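Long-range contacts in quinoline 2-oxidoreductase large subunit (Pseudomonas putida, PDB 1T3Q), which probably hydroxylates quinoline next to its ring nitrogen, carrying the molybdenum and pterin cytosine dinucleotide cofactor of a xanthine dehydrogenase-family enzyme: residues B[370-380]-B[742-751]; B[638-646]-B[657-666]. All coordinates share one frame; numbering follows the deposited sequence.

Contact 1 (B[370-380]-B[742-751]). With MCN (pterin cytosine dinucleotide), chain N; SMO (dioxosulfidomolybdenum(VI) ion), chain O.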
loop_
_atom_site.group_PDB
_atom_site.type_symbol
_atom_site.label_atom_id
_atom_site.label_comp_id
_atom_site.label_asym_id
_atom_site.label_seq_id
_atom_site.Cartn_x
_atom_site.Cartn_y
_atom_site.Cartn_z
ATOM N N TYR B 370 16.894 26.170 -5.889
ATOM C CA TYR B 370 17.223 25.997 -4.483
ATOM C C TYR B 370 16.666 27.232 -3.783
ATOM O O TYR B 370 16.887 28.360 -4.224
ATOM C CB TYR B 370 18.735 25.872 -4.259
ATOM C CG TYR B 370 19.159 25.897 -2.797
ATOM C CD1 TYR B 370 18.462 25.170 -1.826
ATOM C CD2 TYR B 370 20.275 26.629 -2.393
ATOM C CE1 TYR B 370 18.868 25.179 -0.489
ATOM C CE2 TYR B 370 20.694 26.640 -1.061
ATOM C CZ TYR B 370 19.984 25.915 -0.115
ATOM O OH TYR B 370 20.393 25.931 1.203
ATOM N N ARG B 371 15.898 26.985 -2.725
ATOM C CA ARG B 371 15.271 28.011 -1.901
ATOM C C ARG B 371 15.731 29.440 -2.188
ATOM O O ARG B 371 16.868 29.816 -1.880
ATOM C CB ARG B 371 15.524 27.675 -0.427
ATOM C CG ARG B 371 14.565 28.316 0.548
ATOM C CD ARG B 371 14.803 27.755 1.937
ATOM N NE ARG B 371 13.724 28.094 2.855
ATOM C CZ ARG B 371 13.549 27.513 4.037
ATOM N NH1 ARG B 371 14.385 26.565 4.439
ATOM N NH2 ARG B 371 12.524 27.867 4.806
ATOM N N GLY B 372 14.839 30.231 -2.774
ATOM C CA GLY B 372 15.155 31.614 -3.086
ATOM C C GLY B 372 15.610 31.795 -4.522
ATOM O O GLY B 372 15.625 32.913 -5.046
ATOM N N VAL B 373 15.972 30.682 -5.149
ATOM C CA VAL B 373 16.451 30.651 -6.530
ATOM C C VAL B 373 17.363 31.811 -6.926
ATOM O O VAL B 373 18.256 32.189 -6.167
ATOM C CB VAL B 373 15.265 30.525 -7.536
ATOM C CG1 VAL B 373 14.555 29.194 -7.318
ATOM C CG2 VAL B 373 14.275 31.675 -7.366
ATOM N N GLY B 374 17.144 32.373 -8.112
ATOM C CA GLY B 374 17.982 33.461 -8.581
ATOM C C GLY B 374 17.821 34.805 -7.897
ATOM O O GLY B 374 18.625 35.714 -8.131
ATOM N N PHE B 375 16.812 34.940 -7.043
ATOM C CA PHE B 375 16.575 36.209 -6.353
ATOM C C PHE B 375 17.705 36.550 -5.380
ATOM O O PHE B 375 18.031 37.718 -5.170
ATOM C CB PHE B 375 15.252 36.157 -5.576
ATOM C CG PHE B 375 14.075 35.681 -6.388
ATOM C CD1 PHE B 375 13.874 36.135 -7.691
ATOM C CD2 PHE B 375 13.144 34.808 -5.833
ATOM C CE1 PHE B 375 12.767 35.729 -8.423
ATOM C CE2 PHE B 375 12.030 34.392 -6.557
ATOM C CZ PHE B 375 11.838 34.855 -7.859
ATOM N N THR B 376 18.311 35.523 -4.794
ATOM C CA THR B 376 19.371 35.727 -3.811
ATOM C C THR B 376 20.607 36.517 -4.242
ATOM O O THR B 376 21.017 37.445 -3.546
ATOM C CB THR B 376 19.841 34.373 -3.225
ATOM O OG1 THR B 376 18.708 33.648 -2.726
ATOM C CG2 THR B 376 20.823 34.602 -2.083
ATOM N N ALA B 377 21.204 36.163 -5.379
ATOM C CA ALA B 377 22.422 36.843 -5.828
ATOM C C ALA B 377 22.273 38.356 -5.944
ATOM O O ALA B 377 23.096 39.108 -5.415
ATOM C CB ALA B 377 22.887 36.266 -7.164
ATOM N N GLY B 378 21.230 38.794 -6.639
ATOM C CA GLY B 378 20.999 40.222 -6.817
ATOM C C GLY B 378 20.693 40.930 -5.510
ATOM O O GLY B 378 21.052 42.090 -5.327
ATOM N N GLN B 379 20.011 40.237 -4.607
ATOM C CA GLN B 379 19.679 40.805 -3.303
ATOM C C GLN B 379 20.992 41.097 -2.577
ATOM O O GLN B 379 21.173 42.174 -2.010
ATOM C CB GLN B 379 18.830 39.811 -2.499
ATOM C CG GLN B 379 18.335 40.323 -1.136
ATOM C CD GLN B 379 17.245 41.376 -1.247
ATOM O OE1 GLN B 379 16.540 41.458 -2.256
ATOM N NE2 GLN B 379 17.082 42.171 -0.195
ATOM N N ILE B 380 21.913 40.134 -2.597
ATOM C CA ILE B 380 23.216 40.314 -1.963
ATOM C C ILE B 380 23.938 41.527 -2.547
ATOM O O ILE B 380 24.396 42.407 -1.822
ATOM C CB ILE B 380 24.133 39.069 -2.169
ATOM C CG1 ILE B 380 23.632 37.899 -1.321
ATOM C CG2 ILE B 380 25.580 39.411 -1.796
ATOM C CD1 ILE B 380 24.351 36.591 -1.608
ATOM N N GLY B 742 7.935 30.871 2.512
ATOM C CA GLY B 742 8.905 29.787 2.586
ATOM C C GLY B 742 10.338 30.128 2.207
ATOM O O GLY B 742 11.278 29.733 2.895
ATOM N N GLU B 743 10.518 30.869 1.121
ATOM C CA GLU B 743 11.854 31.230 0.656
ATOM C C GLU B 743 12.415 32.532 1.194
ATOM O O GLU B 743 13.601 32.805 1.021
ATOM C CB GLU B 743 11.862 31.331 -0.867
ATOM C CG GLU B 743 11.518 30.059 -1.597
ATOM C CD GLU B 743 11.277 30.326 -3.063
ATOM O OE1 GLU B 743 10.178 30.819 -3.397
ATOM O OE2 GLU B 743 12.190 30.072 -3.876
ATOM N N SER B 744 11.568 33.331 1.840
ATOM C CA SER B 744 11.964 34.647 2.342
ATOM C C SER B 744 13.370 34.810 2.914
ATOM O O SER B 744 14.127 35.665 2.454
ATOM C CB SER B 744 10.938 35.156 3.366
ATOM O OG SER B 744 10.920 34.352 4.535
ATOM N N ALA B 745 13.727 33.999 3.906
ATOM C CA ALA B 745 15.036 34.119 4.530
ATOM C C ALA B 745 16.207 33.810 3.599
ATOM O O ALA B 745 17.284 34.373 3.762
ATOM C CB ALA B 745 15.106 33.232 5.774
ATOM N N MET B 746 16.013 32.911 2.639
ATOM C CA MET B 746 17.105 32.577 1.723
ATOM C C MET B 746 17.223 33.582 0.589
ATOM O O MET B 746 18.166 33.542 -0.204
ATOM C CB MET B 746 16.947 31.158 1.166
ATOM C CG MET B 746 17.798 30.121 1.912
ATOM S SD MET B 746 19.577 30.532 1.922
ATOM C CE MET B 746 20.012 30.109 0.221
ATOM N N ILE B 747 16.260 34.487 0.506
ATOM C CA ILE B 747 16.321 35.523 -0.513
ATOM C C ILE B 747 17.085 36.690 0.101
ATOM O O ILE B 747 18.017 37.221 -0.492
ATOM C CB ILE B 747 14.911 36.042 -0.902
ATOM C CG1 ILE B 747 14.147 34.973 -1.685
ATOM C CG2 ILE B 747 15.029 37.331 -1.710
ATOM C CD1 ILE B 747 12.710 35.351 -1.967
ATOM N N SER B 748 16.694 37.040 1.323
ATOM C CA SER B 748 17.244 38.186 2.037
ATOM C C SER B 748 18.338 37.985 3.090
ATOM O O SER B 748 19.284 38.764 3.146
ATOM C CB SER B 748 16.072 38.954 2.661
ATOM O OG SER B 748 16.505 40.019 3.486
ATOM N N ALA B 749 18.221 36.967 3.936
ATOM C CA ALA B 749 19.240 36.769 4.964
ATOM C C ALA B 749 20.676 36.675 4.422
ATOM O O ALA B 749 21.611 37.160 5.052
ATOM C CB ALA B 749 18.907 35.535 5.814
ATOM N N PRO B 750 20.878 36.053 3.249
ATOM C CA PRO B 750 22.267 35.995 2.782
ATOM C C PRO B 750 22.831 37.399 2.570
ATOM O O PRO B 750 24.006 37.658 2.830
ATOM C CB PRO B 750 22.162 35.214 1.474
ATOM C CG PRO B 750 20.957 34.327 1.702
ATOM C CD PRO B 750 19.989 35.282 2.363
ATOM N N ALA B 751 21.984 38.304 2.089
ATOM C CA ALA B 751 22.400 39.674 1.841
ATOM C C ALA B 751 22.802 40.348 3.149
ATOM O O ALA B 751 23.777 41.089 3.197
ATOM C CB ALA B 751 21.270 40.452 1.162
HETATM N N1 MCN N . 2.788 29.420 6.308
HETATM C C2 MCN N . 1.820 29.897 7.252
HETATM N N3 MCN N . 1.293 31.134 6.914
HETATM C C4 MCN N . 1.618 31.901 5.801
HETATM C C5 MCN N . 2.625 31.367 4.875
HETATM C C6 MCN N . 3.196 30.143 5.126
HETATM O O2 MCN N . 1.547 29.259 8.244
HETATM N N4 MCN N . 1.044 33.064 5.577
HETATM C "C1'" MCN N . 3.381 27.998 6.633
HETATM C C2D MCN N . 2.647 26.848 5.805
HETATM O "O2'" MCN N . 2.583 25.616 6.607
HETATM C "C3'" MCN N . 3.480 26.744 4.544
HETATM C C4D MCN N . 4.901 26.968 5.004
HETATM O O4D MCN N . 4.774 27.834 6.240
HETATM O "O3'" MCN N . 3.307 25.413 3.943
HETATM C "C5'" MCN N . 5.886 27.491 3.920
HETATM O "O5'" MCN N . 5.259 28.615 3.353
HETATM P PA MCN N . 4.963 28.803 1.814
HETATM O O1A MCN N . 3.476 28.701 1.663
HETATM O O2A MCN N . 5.715 30.070 1.444
HETATM O O3A MCN N . 5.701 27.719 0.851
HETATM P PB MCN N . 5.376 26.180 0.554
HETATM O O1B MCN N . 5.060 26.076 -0.902
HETATM O O2B MCN N . 4.367 25.638 1.523
HETATM O O3B MCN N . 6.762 25.440 0.879
HETATM C C10 MCN N . 7.801 25.409 -0.066
HETATM C "C9'" MCN N . 8.829 26.373 0.428
HETATM C "C8'" MCN N . 9.995 26.257 -0.581
HETATM S "S8'" MCN N . 9.601 26.731 -2.259
HETATM C "C7'" MCN N . 11.242 25.870 -0.303
HETATM S "S7'" MCN N . 12.570 25.724 -1.488
HETATM C "C6'" MCN N . 11.560 25.434 1.167
HETATM C C7 MCN N . 10.634 26.114 2.140
HETATM O "O9'" MCN N . 9.276 25.906 1.786
HETATM N "N5'" MCN N . 11.580 23.912 1.140
HETATM C C4A MCN N . 11.476 23.443 2.509
HETATM N "N8'" MCN N . 10.839 25.572 3.526
HETATM C C4B MCN N . 11.181 24.194 3.662
HETATM N "N1'" MCN N . 11.087 23.692 4.984
HETATM C "C2'" MCN N . 11.312 22.363 5.104
HETATM N "N2'" MCN N . 11.249 21.838 6.347
HETATM N "N3'" MCN N . 11.579 21.539 4.029
HETATM C "C4'" MCN N . 11.674 21.974 2.655
HETATM O "O4'" MCN N . 11.911 21.188 1.770
HETATM S S SMO O . 13.436 26.422 -4.517
HETATM MO MO SMO O . 11.505 26.155 -3.646
HETATM O OM2 SMO O . 11.165 27.304 -4.907
HETATM O OM1 SMO O . 11.122 24.594 -4.179
#
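The loop of Arg371 and Gly372 runs over Gly742 to Ile747, and helices 375-380 and 744-751 then continue side by side, their axes 8.0 Å apart at 27°. Arg371 extends its chain past Met746 to Gly742 and grips one carbonyl oxygen side-on: NE and NH2 both lie 2.9 Å from Gly742 O, which sits in the guanidinium plane. One face of that plane carries the pterin, with N8' of the cofactor 3.1 Å from Arg371 NH2, while NH1 turns to Gln685. An alanine at this position is likely to cost Gly742 O both of these donors and take the guanidinium away from pterin N8'. The arrangement belongs to the molybdenum pocket of the xanthine dehydrogenase family, where the pterin holds the metal through two sulfurs. Glu743 OE2 stands 3.1 Å from OM2 of the molybdenum group; Gly372 N, 2.9 Å from Glu743 OE2, donates to this oxygen on its anti side, 26° out of the carboxylate plane, and so helps position it. Gly742 N donates to phosphate oxygen O2A of the cofactor. Behind Arg371, Met746 bends twice to bring CE 3.8 Å from Tyr370 CE2, its chain crossing the tyrosine at about a right angle. Thr376 OG1, beside its own backbone N (chi1 -53°), donates to Met746 O at 2.6 Å. Ile747 lies alongside Phe375, with Ile747 CD1 3.9 Å from Phe375 CD2.

Contact 2 (B[638-646]-B[657-666]); sequences ANGGHAAIV and VTDFFAVEDC
The Phe660 ring takes the methyl of Ala644 over one face, CB 3.9 Å from the ring centroid and 20° off the normal, a CH-pi contact displaced toward the rim, while His642 CB comes up at the ring's edge. Phe661, its neighbour on the other side of the sheet, is met in its own plane: Ile645 CD1 lies 3.9 Å from Phe661 CE2. Both rings belong to an antiparallel beta hairpin of strands 636-649 and 655-665, the middle pair of a four-stranded mixed sheet. Paired backbone bonds join Asn639 with Asp665, Gly641 with Val663 and Ala643 with Phe661; between them, CA-H...O contacts such as His642 CA to Phe661 O, 3.2 Å, fill in the non-hydrogen-bonded pairs. Gly640 has no side chain where a beta carbon would collide with Val663 O. On the face of His642, Ala644 and Phe660, helix 672-692 packs against Phe660, and the imidazole of His642 brings CD2 3.7 Å from Ala662 CB while ND1 bonds Ser748 OG. The opposite face, with Ala643, Phe661 and Val663, is covered by helix 426-437. Near the hairpin turn the register slips by one in a classic beta bulge that sets two residues, Thr658 and Asp659, opposite Ile645. Ile645 O receives Thr658 N at 2.9 Å and, weakly, Asp659 N. The bulge is tied on its own strand, with Arg445 salt-bridged to Asp659 OD2: Thr658 OG1, set between its backbone N and carbonyl carbon (chi1 63°), donates to that same OD2 at 2.7 Å.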
loop_
_atom_site.group_PDB
_atom_site.type_symbol
_atom_site.label_atom_id
_atom_site.label_comp_id
_atom_site.label_asym_id
_atom_site.label_seq_id
_atom_site.Cartn_x
_atom_site.Cartn_y
_atom_site.Cartn_z
ATOM N N ALA B 638 5.017 39.376 -0.745
ATOM C CA ALA B 638 5.248 39.380 0.697
ATOM C C ALA B 638 6.475 40.264 0.873
ATOM O O ALA B 638 7.127 40.617 -0.111
ATOM C CB ALA B 638 5.533 37.971 1.197
ATOM N N ASN B 639 6.806 40.631 2.107
ATOM C CA ASN B 639 7.975 41.476 2.314
ATOM C C ASN B 639 8.525 41.331 3.720
ATOM O O ASN B 639 7.899 40.719 4.583
ATOM C CB ASN B 639 7.624 42.950 2.040
ATOM C CG ASN B 639 6.720 43.543 3.105
ATOM O OD1 ASN B 639 7.190 44.099 4.100
ATOM N ND2 ASN B 639 5.418 43.412 2.911
ATOM N N GLY B 640 9.707 41.888 3.937
ATOM C CA GLY B 640 10.315 41.815 5.246
ATOM C C GLY B 640 11.715 42.373 5.223
ATOM O O GLY B 640 12.115 43.056 4.276
ATOM N N GLY B 641 12.467 42.080 6.273
ATOM C CA GLY B 641 13.827 42.558 6.356
ATOM C C GLY B 641 14.627 41.704 7.314
ATOM O O GLY B 641 14.062 41.010 8.159
ATOM N N HIS B 642 15.944 41.744 7.163
ATOM C CA HIS B 642 16.839 40.992 8.023
ATOM C C HIS B 642 18.043 41.852 8.334
ATOM O O HIS B 642 18.459 42.675 7.520
ATOM C CB HIS B 642 17.332 39.712 7.339
ATOM C CG HIS B 642 16.239 38.771 6.948
ATOM N ND1 HIS B 642 15.577 38.859 5.744
ATOM C CD2 HIS B 642 15.672 37.738 7.616
ATOM C CE1 HIS B 642 14.645 37.923 5.686
ATOM N NE2 HIS B 642 14.682 37.229 6.811
ATOM N N ALA B 643 18.596 41.657 9.523
ATOM C CA ALA B 643 19.791 42.372 9.950
ATOM C C ALA B 643 20.651 41.341 10.657
ATOM O O ALA B 643 20.159 40.562 11.477
ATOM C CB ALA B 643 19.438 43.510 10.899
ATOM N N ALA B 644 21.933 41.321 10.318
ATOM C CA ALA B 644 22.853 40.376 10.917
ATOM C C ALA B 644 24.051 41.107 11.482
ATOM O O ALA B 644 24.486 42.127 10.946
ATOM C CB ALA B 644 23.312 39.357 9.875
ATOM N N ILE B 645 24.566 40.590 12.590
ATOM C CA ILE B 645 25.749 41.154 13.210
ATOM C C ILE B 645 26.781 40.039 13.184
ATOM O O ILE B 645 26.515 38.927 13.640
ATOM C CB ILE B 645 25.492 41.587 14.666
ATOM C CG1 ILE B 645 24.549 42.796 14.685
ATOM C CG2 ILE B 645 26.814 41.938 15.339
ATOM C CD1 ILE B 645 24.216 43.309 16.079
ATOM N N VAL B 646 27.947 40.330 12.615
ATOM C CA VAL B 646 29.013 39.347 12.524
ATOM C C VAL B 646 30.254 39.866 13.222
ATOM O O VAL B 646 30.483 41.075 13.298
ATOM C CB VAL B 646 29.392 39.024 11.052
ATOM C CG1 VAL B 646 28.176 38.520 10.293
ATOM C CG2 VAL B 646 29.985 40.250 10.384
ATOM N N VAL B 657 28.461 34.692 13.322
ATOM C CA VAL B 657 27.238 35.478 13.226
ATOM C C VAL B 657 26.723 35.466 14.654
ATOM O O VAL B 657 26.206 34.452 15.119
ATOM C CB VAL B 657 26.188 34.810 12.318
ATOM C CG1 VAL B 657 24.962 35.701 12.213
ATOM C CG2 VAL B 657 26.781 34.540 10.941
ATOM N N THR B 658 26.873 36.589 15.345
ATOM C CA THR B 658 26.460 36.683 16.736
ATOM C C THR B 658 25.001 37.037 16.961
ATOM O O THR B 658 24.434 36.682 17.992
ATOM C CB THR B 658 27.311 37.718 17.489
ATOM O OG1 THR B 658 27.096 39.016 16.923
ATOM C CG2 THR B 658 28.782 37.363 17.387
ATOM N N ASP B 659 24.398 37.743 16.008
ATOM C CA ASP B 659 23.008 38.152 16.135
ATOM C C ASP B 659 22.287 38.119 14.794
ATOM O O ASP B 659 22.894 38.300 13.744
ATOM C CB ASP B 659 22.923 39.583 16.674
ATOM C CG ASP B 659 23.614 39.751 18.009
ATOM O OD1 ASP B 659 22.948 39.583 19.051
ATOM O OD2 ASP B 659 24.824 40.051 18.012
ATOM N N PHE B 660 20.984 37.890 14.848
ATOM C CA PHE B 660 20.171 37.886 13.644
ATOM C C PHE B 660 18.788 38.389 14.012
ATOM O O PHE B 660 18.172 37.925 14.978
ATOM C CB PHE B 660 20.101 36.489 13.026
ATOM C CG PHE B 660 20.388 36.479 11.549
ATOM C CD1 PHE B 660 19.497 37.055 10.649
ATOM C CD2 PHE B 660 21.575 35.940 11.064
ATOM C CE1 PHE B 660 19.790 37.103 9.285
ATOM C CE2 PHE B 660 21.876 35.981 9.702
ATOM C CZ PHE B 660 20.982 36.565 8.812
ATOM N N PHE B 661 18.327 39.369 13.249
ATOM C CA PHE B 661 17.030 39.984 13.465
ATOM C C PHE B 661 16.215 39.820 12.192
ATOM O O PHE B 661 16.734 40.008 11.092
ATOM C CB PHE B 661 17.214 41.468 13.767
ATOM C CG PHE B 661 18.188 41.746 14.883
ATOM C CD1 PHE B 661 17.776 41.718 16.213
ATOM C CD2 PHE B 661 19.518 42.038 14.603
ATOM C CE1 PHE B 661 18.681 41.980 17.245
ATOM C CE2 PHE B 661 20.427 42.300 15.629
ATOM C CZ PHE B 661 20.007 42.271 16.948
ATOM N N ALA B 662 14.944 39.466 12.340
ATOM C CA ALA B 662 14.080 39.282 11.185
ATOM C C ALA B 662 12.717 39.936 11.361
ATOM O O ALA B 662 12.108 39.856 12.427
ATOM C CB ALA B 662 13.896 37.789 10.901
ATOM N N VAL B 663 12.255 40.593 10.304
ATOM C CA VAL B 663 10.937 41.211 10.288
ATOM C C VAL B 663 10.250 40.585 9.080
ATOM O O VAL B 663 10.740 40.700 7.956
ATOM C CB VAL B 663 11.005 42.735 10.090
ATOM C CG1 VAL B 663 9.600 43.283 9.865
ATOM C CG2 VAL B 663 11.637 43.393 11.304
ATOM N N GLU B 664 9.128 39.914 9.303
ATOM C CA GLU B 664 8.429 39.263 8.201
ATOM C C GLU B 664 6.973 39.665 8.074
ATOM O O GLU B 664 6.263 39.794 9.069
ATOM C CB GLU B 664 8.511 37.734 8.351
ATOM C CG GLU B 664 7.614 36.949 7.391
ATOM C CD GLU B 664 8.086 37.022 5.943
ATOM O OE1 GLU B 664 7.262 36.787 5.030
ATOM O OE2 GLU B 664 9.283 37.304 5.717
ATOM N N ASP B 665 6.541 39.872 6.836
ATOM C CA ASP B 665 5.154 40.207 6.560
ATOM C C ASP B 665 4.694 39.286 5.443
ATOM O O ASP B 665 4.948 39.552 4.264
ATOM C CB ASP B 665 4.994 41.667 6.113
ATOM C CG ASP B 665 3.526 42.099 6.019
ATOM O OD1 ASP B 665 2.657 41.254 5.722
ATOM O OD2 ASP B 665 3.238 43.295 6.228
ATOM N N CYS B 666 4.044 38.192 5.823
ATOM C CA CYS B 666 3.516 37.231 4.861
ATOM C C CYS B 666 2.001 37.311 4.943
ATOM O O CYS B 666 1.299 36.304 4.851
ATOM C CB CYS B 666 3.993 35.808 5.193
ATOM S SG CYS B 666 3.611 35.230 6.872
#

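Chain order places contact 2 between the two halves of contact 1: segment 370-380 comes first, the hairpin follows, and 742-751 closes the set, with the centres of the two contacts 12 Å apart. Helix 744-761 lies against the sheet that holds the hairpin, and they meet directly through the bond between Ser748 and His642 and where Ala749 CB packs against Phe660 CZ. Strand 454-467 and helix 672-692 touch both contacts. Contact 1 supplies residues to the molybdenum and pterin pockets, while contact 2 reaches the cofactor only at its Cys666 end, so the loops ahead of the two helices line the metal and pterin, and the hairpin adds Cys666 at its end.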